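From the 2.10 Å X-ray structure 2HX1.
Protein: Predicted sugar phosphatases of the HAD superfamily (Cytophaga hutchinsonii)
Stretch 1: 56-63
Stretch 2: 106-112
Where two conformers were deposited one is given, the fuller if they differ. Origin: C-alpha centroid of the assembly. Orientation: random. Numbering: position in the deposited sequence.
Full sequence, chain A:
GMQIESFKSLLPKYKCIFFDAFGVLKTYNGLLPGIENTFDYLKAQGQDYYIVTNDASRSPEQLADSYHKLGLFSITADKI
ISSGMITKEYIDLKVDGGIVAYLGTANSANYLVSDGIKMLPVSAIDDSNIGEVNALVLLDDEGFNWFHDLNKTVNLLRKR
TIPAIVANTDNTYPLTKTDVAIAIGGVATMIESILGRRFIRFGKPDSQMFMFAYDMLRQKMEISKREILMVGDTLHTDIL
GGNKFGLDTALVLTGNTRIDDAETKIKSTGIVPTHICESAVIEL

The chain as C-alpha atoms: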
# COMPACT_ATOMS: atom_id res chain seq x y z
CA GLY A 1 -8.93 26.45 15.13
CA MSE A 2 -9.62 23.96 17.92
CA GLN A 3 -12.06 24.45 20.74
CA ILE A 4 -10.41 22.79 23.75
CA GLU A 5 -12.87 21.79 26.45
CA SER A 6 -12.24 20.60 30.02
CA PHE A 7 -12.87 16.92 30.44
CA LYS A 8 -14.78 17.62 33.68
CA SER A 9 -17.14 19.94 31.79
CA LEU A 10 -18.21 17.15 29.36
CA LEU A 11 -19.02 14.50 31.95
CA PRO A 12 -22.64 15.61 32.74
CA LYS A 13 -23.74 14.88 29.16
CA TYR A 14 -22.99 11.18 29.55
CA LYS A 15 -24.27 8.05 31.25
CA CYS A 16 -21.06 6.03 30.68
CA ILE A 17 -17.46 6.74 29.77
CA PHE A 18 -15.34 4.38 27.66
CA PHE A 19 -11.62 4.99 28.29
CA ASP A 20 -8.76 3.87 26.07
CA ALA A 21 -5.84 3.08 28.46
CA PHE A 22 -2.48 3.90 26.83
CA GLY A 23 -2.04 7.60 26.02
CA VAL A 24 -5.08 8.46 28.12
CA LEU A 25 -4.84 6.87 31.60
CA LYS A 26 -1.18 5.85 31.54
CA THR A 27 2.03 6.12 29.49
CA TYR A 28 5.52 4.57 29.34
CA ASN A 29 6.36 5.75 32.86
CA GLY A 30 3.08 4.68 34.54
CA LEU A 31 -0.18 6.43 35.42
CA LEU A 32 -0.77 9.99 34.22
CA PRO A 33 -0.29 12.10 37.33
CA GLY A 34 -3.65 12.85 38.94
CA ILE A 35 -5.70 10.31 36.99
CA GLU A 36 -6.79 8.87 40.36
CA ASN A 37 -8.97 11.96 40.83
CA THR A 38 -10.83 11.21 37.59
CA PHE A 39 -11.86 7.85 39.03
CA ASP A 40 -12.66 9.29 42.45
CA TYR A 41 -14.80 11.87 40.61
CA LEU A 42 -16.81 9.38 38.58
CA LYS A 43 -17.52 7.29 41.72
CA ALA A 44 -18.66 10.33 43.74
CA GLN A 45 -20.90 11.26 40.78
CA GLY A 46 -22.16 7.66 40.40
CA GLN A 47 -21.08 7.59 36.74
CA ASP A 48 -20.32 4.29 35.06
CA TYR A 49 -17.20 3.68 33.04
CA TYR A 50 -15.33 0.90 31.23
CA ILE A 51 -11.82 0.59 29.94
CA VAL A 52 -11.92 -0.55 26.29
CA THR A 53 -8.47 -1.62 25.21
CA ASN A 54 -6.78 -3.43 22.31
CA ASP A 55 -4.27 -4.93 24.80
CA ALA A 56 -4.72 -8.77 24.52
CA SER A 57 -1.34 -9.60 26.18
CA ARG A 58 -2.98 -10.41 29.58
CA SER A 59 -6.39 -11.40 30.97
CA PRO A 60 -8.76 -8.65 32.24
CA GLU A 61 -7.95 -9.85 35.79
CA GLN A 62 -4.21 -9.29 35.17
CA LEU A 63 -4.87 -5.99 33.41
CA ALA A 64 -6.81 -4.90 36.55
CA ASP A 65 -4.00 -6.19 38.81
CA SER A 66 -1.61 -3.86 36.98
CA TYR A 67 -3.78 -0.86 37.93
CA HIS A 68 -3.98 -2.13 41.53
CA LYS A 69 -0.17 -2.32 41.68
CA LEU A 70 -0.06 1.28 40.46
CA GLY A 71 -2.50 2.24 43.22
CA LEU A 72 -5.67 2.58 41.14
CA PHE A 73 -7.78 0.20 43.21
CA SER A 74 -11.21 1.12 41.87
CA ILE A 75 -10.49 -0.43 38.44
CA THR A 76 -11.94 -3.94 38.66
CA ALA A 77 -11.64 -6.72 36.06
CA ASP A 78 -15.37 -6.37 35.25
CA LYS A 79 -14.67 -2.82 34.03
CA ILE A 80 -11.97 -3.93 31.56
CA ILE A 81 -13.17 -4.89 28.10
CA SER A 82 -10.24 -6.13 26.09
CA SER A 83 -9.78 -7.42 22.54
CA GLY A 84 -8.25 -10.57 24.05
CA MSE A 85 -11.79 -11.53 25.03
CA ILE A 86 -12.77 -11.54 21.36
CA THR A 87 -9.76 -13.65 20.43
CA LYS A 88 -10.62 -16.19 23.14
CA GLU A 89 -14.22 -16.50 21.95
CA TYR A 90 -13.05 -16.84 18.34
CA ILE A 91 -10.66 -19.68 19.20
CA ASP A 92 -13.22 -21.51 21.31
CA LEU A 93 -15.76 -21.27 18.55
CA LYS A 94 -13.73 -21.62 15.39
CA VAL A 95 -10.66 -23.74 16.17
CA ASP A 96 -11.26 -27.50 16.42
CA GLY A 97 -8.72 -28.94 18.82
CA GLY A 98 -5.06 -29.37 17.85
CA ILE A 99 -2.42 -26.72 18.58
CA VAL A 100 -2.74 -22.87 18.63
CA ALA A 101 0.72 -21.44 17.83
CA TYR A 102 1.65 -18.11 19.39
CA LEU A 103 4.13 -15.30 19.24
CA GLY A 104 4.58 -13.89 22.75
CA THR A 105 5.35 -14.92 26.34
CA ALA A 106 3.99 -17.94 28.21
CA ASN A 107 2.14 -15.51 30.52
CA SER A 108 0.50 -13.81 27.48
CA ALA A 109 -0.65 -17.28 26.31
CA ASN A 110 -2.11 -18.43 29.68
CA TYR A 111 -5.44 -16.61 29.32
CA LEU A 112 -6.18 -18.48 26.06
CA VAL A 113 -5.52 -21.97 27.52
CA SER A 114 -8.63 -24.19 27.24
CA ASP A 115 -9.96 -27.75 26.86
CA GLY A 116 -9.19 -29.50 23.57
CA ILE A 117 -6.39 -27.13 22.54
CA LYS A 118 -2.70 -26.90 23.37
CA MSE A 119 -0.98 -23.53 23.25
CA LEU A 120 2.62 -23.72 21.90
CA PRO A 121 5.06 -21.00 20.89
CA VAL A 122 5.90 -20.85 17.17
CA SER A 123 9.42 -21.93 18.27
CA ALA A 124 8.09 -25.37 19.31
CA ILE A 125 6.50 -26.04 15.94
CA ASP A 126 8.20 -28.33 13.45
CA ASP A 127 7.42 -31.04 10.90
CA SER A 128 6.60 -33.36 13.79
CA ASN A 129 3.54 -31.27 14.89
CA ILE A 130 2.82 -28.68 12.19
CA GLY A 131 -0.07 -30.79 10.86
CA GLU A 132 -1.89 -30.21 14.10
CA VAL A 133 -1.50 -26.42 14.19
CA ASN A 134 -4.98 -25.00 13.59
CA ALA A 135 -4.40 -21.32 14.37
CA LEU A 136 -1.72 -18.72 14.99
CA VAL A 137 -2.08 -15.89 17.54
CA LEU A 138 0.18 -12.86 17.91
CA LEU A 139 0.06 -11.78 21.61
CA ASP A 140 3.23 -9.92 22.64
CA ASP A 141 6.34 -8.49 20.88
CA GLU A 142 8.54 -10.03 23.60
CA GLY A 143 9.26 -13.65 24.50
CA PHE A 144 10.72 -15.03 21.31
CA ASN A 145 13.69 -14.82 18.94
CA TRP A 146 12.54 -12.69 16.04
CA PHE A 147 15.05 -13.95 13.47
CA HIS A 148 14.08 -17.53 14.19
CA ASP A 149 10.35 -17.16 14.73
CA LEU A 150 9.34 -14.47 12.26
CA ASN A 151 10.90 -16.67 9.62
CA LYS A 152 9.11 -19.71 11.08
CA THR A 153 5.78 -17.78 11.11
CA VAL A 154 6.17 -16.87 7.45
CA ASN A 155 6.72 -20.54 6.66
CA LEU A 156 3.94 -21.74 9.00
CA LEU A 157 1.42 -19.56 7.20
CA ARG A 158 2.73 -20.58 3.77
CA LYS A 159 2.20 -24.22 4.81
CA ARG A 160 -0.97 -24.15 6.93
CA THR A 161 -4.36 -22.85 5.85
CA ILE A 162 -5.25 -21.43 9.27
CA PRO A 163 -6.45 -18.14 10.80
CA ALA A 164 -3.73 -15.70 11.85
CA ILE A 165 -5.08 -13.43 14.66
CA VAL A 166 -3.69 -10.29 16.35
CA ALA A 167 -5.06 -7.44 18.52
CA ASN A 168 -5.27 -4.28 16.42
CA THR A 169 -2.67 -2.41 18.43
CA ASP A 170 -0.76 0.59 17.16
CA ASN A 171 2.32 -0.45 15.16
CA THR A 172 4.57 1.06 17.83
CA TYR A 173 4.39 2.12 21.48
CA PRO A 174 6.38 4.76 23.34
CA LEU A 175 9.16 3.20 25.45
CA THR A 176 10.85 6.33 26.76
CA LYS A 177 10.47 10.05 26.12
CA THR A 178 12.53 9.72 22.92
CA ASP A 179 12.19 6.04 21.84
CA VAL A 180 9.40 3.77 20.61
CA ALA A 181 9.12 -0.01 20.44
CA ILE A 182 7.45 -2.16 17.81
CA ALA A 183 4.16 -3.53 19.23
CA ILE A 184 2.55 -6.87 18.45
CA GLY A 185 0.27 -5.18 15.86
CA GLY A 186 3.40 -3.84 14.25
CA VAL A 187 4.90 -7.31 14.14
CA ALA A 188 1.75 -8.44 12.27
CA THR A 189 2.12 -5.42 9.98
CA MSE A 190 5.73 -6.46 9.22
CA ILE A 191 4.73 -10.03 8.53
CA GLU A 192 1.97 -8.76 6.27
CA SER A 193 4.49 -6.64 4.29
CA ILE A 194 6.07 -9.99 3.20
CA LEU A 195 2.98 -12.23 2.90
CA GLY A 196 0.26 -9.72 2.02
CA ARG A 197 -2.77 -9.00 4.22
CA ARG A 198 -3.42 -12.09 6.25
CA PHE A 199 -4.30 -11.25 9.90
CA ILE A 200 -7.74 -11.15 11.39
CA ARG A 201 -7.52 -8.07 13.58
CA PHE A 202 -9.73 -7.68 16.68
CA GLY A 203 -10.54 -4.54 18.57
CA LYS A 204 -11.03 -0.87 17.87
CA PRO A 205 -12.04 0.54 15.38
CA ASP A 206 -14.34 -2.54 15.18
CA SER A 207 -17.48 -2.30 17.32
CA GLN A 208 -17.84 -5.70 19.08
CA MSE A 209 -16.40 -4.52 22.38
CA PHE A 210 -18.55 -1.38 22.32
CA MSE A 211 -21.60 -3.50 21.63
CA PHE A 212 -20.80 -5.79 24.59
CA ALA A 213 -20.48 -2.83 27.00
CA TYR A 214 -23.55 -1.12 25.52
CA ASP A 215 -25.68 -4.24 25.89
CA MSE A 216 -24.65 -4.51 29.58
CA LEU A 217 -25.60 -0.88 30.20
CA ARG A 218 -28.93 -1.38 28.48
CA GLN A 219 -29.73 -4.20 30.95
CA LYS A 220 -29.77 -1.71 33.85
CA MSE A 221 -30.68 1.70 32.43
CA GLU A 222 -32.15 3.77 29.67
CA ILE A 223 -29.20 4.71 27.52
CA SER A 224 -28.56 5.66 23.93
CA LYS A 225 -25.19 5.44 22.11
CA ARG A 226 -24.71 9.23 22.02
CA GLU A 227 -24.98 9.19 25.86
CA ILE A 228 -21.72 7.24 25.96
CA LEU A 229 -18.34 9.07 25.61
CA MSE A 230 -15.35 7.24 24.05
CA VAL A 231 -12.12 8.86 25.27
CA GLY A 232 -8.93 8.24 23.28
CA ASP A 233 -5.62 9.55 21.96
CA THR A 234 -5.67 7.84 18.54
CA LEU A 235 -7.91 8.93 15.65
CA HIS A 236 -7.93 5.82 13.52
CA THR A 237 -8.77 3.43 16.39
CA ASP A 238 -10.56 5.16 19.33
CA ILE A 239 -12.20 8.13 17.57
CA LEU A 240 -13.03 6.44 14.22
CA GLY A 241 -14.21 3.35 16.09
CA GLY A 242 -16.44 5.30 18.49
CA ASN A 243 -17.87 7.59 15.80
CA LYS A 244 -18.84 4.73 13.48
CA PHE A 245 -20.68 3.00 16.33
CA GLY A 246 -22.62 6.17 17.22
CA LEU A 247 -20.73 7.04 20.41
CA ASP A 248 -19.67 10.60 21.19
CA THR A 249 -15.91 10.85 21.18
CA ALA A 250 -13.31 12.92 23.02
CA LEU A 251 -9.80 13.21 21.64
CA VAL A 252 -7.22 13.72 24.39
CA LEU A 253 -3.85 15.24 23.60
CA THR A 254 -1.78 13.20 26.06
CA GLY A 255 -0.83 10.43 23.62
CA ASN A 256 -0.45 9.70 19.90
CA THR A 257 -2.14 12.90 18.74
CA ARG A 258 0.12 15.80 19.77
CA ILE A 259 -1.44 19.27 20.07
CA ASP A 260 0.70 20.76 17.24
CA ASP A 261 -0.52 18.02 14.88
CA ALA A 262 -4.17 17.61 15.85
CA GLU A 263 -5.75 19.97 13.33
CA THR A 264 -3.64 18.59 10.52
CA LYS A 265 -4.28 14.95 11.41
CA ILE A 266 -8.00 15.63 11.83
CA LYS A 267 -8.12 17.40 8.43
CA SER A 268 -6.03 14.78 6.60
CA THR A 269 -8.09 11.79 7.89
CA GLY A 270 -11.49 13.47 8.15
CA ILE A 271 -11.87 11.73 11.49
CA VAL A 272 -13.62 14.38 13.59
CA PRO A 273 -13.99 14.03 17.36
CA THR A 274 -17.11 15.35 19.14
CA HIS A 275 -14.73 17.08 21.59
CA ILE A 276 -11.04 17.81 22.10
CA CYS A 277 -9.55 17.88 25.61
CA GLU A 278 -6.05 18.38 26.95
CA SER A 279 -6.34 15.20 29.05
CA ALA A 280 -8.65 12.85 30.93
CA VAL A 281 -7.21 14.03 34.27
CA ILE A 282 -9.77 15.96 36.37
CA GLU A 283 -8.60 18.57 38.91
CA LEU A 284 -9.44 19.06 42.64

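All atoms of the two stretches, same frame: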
# COMPACT_ATOMS: atom_id res chain seq x y z
N ALA A 56 -4.38 -7.35 24.31
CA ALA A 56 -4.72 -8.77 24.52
C ALA A 56 -3.51 -9.60 25.03
O ALA A 56 -3.44 -10.81 24.84
CB ALA A 56 -5.28 -9.35 23.24
N SER A 57 -2.55 -8.94 25.69
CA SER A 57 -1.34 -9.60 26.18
C SER A 57 -1.51 -10.21 27.58
O SER A 57 -0.58 -10.83 28.05
CB SER A 57 -0.14 -8.64 26.22
OG SER A 57 -0.35 -7.65 27.20
N ARG A 58 -2.64 -9.94 28.23
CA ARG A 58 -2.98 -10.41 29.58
C ARG A 58 -4.49 -10.58 29.66
O ARG A 58 -5.22 -10.01 28.85
CB ARG A 58 -2.57 -9.36 30.62
CG ARG A 58 -1.14 -9.45 31.09
CD ARG A 58 -0.58 -8.11 31.60
NE ARG A 58 0.88 -8.13 31.51
CZ ARG A 58 1.58 -7.67 30.47
NH1 ARG A 58 0.99 -7.12 29.42
NH2 ARG A 58 2.91 -7.75 30.48
N SER A 59 -4.96 -11.32 30.66
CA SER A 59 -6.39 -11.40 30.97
C SER A 59 -6.87 -10.09 31.58
O SER A 59 -6.07 -9.33 32.09
CB SER A 59 -6.65 -12.50 32.00
OG SER A 59 -6.10 -12.19 33.28
N PRO A 60 -8.19 -9.83 31.54
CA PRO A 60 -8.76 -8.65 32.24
C PRO A 60 -8.39 -8.58 33.72
O PRO A 60 -8.10 -7.49 34.23
CB PRO A 60 -10.26 -8.84 32.07
CG PRO A 60 -10.40 -9.61 30.81
CD PRO A 60 -9.24 -10.60 30.84
N GLU A 61 -8.36 -9.73 34.38
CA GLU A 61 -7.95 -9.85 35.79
C GLU A 61 -6.53 -9.36 36.03
O GLU A 61 -6.27 -8.65 36.99
CB GLU A 61 -8.07 -11.33 36.27
CG GLU A 61 -9.49 -11.99 36.04
CD GLU A 61 -9.64 -12.78 34.68
OE1 GLU A 61 -9.35 -14.02 34.64
OE2 GLU A 61 -10.05 -12.18 33.66
N GLN A 62 -5.61 -9.74 35.13
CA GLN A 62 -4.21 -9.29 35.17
C GLN A 62 -4.05 -7.85 34.76
O GLN A 62 -3.25 -7.14 35.33
CB GLN A 62 -3.31 -10.17 34.28
CG GLN A 62 -3.04 -11.57 34.87
CD GLN A 62 -2.28 -12.52 33.89
OE1 GLN A 62 -2.69 -12.73 32.72
NE2 GLN A 62 -1.17 -13.09 34.38
N LEU A 63 -4.83 -7.40 33.78
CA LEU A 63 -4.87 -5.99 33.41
C LEU A 63 -5.32 -5.13 34.60
O LEU A 63 -4.74 -4.07 34.85
CB LEU A 63 -5.80 -5.78 32.21
CG LEU A 63 -5.41 -6.37 30.85
CD1 LEU A 63 -6.58 -6.17 29.86
CD2 LEU A 63 -4.15 -5.69 30.37
N ALA A 106 4.85 -16.93 27.61
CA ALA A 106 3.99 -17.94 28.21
C ALA A 106 2.86 -17.28 29.00
O ALA A 106 1.72 -17.72 28.90
CB ALA A 106 4.82 -18.89 29.12
N ASN A 107 3.16 -16.22 29.75
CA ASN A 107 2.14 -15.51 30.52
C ASN A 107 1.07 -14.88 29.60
O ASN A 107 -0.11 -14.91 29.90
CB ASN A 107 2.80 -14.46 31.43
CG ASN A 107 3.71 -15.08 32.53
OD1 ASN A 107 3.68 -16.30 32.79
ND2 ASN A 107 4.52 -14.23 33.17
N SER A 108 1.48 -14.33 28.46
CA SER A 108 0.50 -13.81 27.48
C SER A 108 -0.42 -14.91 26.94
O SER A 108 -1.58 -14.65 26.64
CB SER A 108 1.18 -13.05 26.32
OG SER A 108 1.89 -13.89 25.42
N ALA A 109 0.10 -16.14 26.85
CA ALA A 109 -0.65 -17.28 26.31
C ALA A 109 -1.60 -17.94 27.31
O ALA A 109 -2.52 -18.62 26.90
CB ALA A 109 0.33 -18.29 25.81
N ASN A 110 -1.37 -17.74 28.60
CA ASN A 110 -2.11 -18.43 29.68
C ASN A 110 -3.63 -18.22 29.66
O ASN A 110 -4.43 -19.16 29.81
CB ASN A 110 -1.55 -18.03 31.05
CG ASN A 110 -0.32 -18.87 31.47
OD1 ASN A 110 -0.05 -19.96 30.93
ND2 ASN A 110 0.41 -18.37 32.48
N TYR A 111 -4.03 -16.97 29.44
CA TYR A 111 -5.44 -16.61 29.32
C TYR A 111 -6.18 -17.39 28.24
O TYR A 111 -7.40 -17.59 28.34
CB TYR A 111 -5.54 -15.12 28.98
CG TYR A 111 -6.95 -14.54 28.85
CD1 TYR A 111 -7.93 -14.74 29.84
CD2 TYR A 111 -7.27 -13.72 27.76
CE1 TYR A 111 -9.23 -14.17 29.72
CE2 TYR A 111 -8.55 -13.13 27.64
CZ TYR A 111 -9.52 -13.37 28.61
OH TYR A 111 -10.76 -12.78 28.46
N LEU A 112 -5.48 -17.81 27.18
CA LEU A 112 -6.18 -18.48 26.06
C LEU A 112 -6.23 -20.00 26.23
O LEU A 112 -6.96 -20.68 25.49
CB LEU A 112 -5.55 -18.11 24.71
CG LEU A 112 -5.68 -16.65 24.26
CD1 LEU A 112 -4.88 -16.43 22.97
CD2 LEU A 112 -7.13 -16.28 24.04
O HOH W 1 -3.90 -13.47 26.89
O HOH W 2 -2.58 -14.24 30.34

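The contact between residues 56-63 and 106-112 is small, burying 305 Å² in total, and no direct hydrogen bond crosses it. Y111 contributes the largest share. Its CA-to-CB bond points toward the other stretch, and with chi1 in the t rotamer the ring lies against the turn that leads into the helix beginning at P60. S59 covers one face: its CA sits 3.9 Å from the ring centroid and only 13° off the ring normal, the geometry of a CH-pi interaction, while S59 CB approaches Y111 CD1 to 3.4 Å. P60 extends this packing, its CD lying 3.6 Å from Y111 CZ in an apolar contact oblique to the ring.

The backbone of S59 is held in place from within its own stretch. S59 occupies the N-cap position, and its OG accepts a capping hydrogen bond from Q62 N (3.1 Å). In return, S59 N donates a weak, nearly linear bond to Q62 OE1 (3.4 Å). The residue that lies over the tyrosine is thus tied to the first turn of the helix through both its side chain and its backbone.

S108 makes the second-largest contribution, and here the backbones come closest. S57 O lies 3.2 Å from S108 CA, with an angle of 141° at the hydrogen, consistent with a CA-H...O contact; the two CA atoms are 4.8 Å apart.

Two waters supply the polar links that direct contacts lack. Water 2 donates to Q62 OE1 (2.8 Å from the water O) and to N107 O (2.6 Å from the same O), and accepts from Y111 N (3.2 Å), bridging Q62 OE1 and N107 O, which are themselves 4.4 Å apart. Water 1 donates to S108 O (2.6 Å from its O) and, weakly, to A56 O (3.4 Å from its O), joining two carbonyls that could not bond to each other.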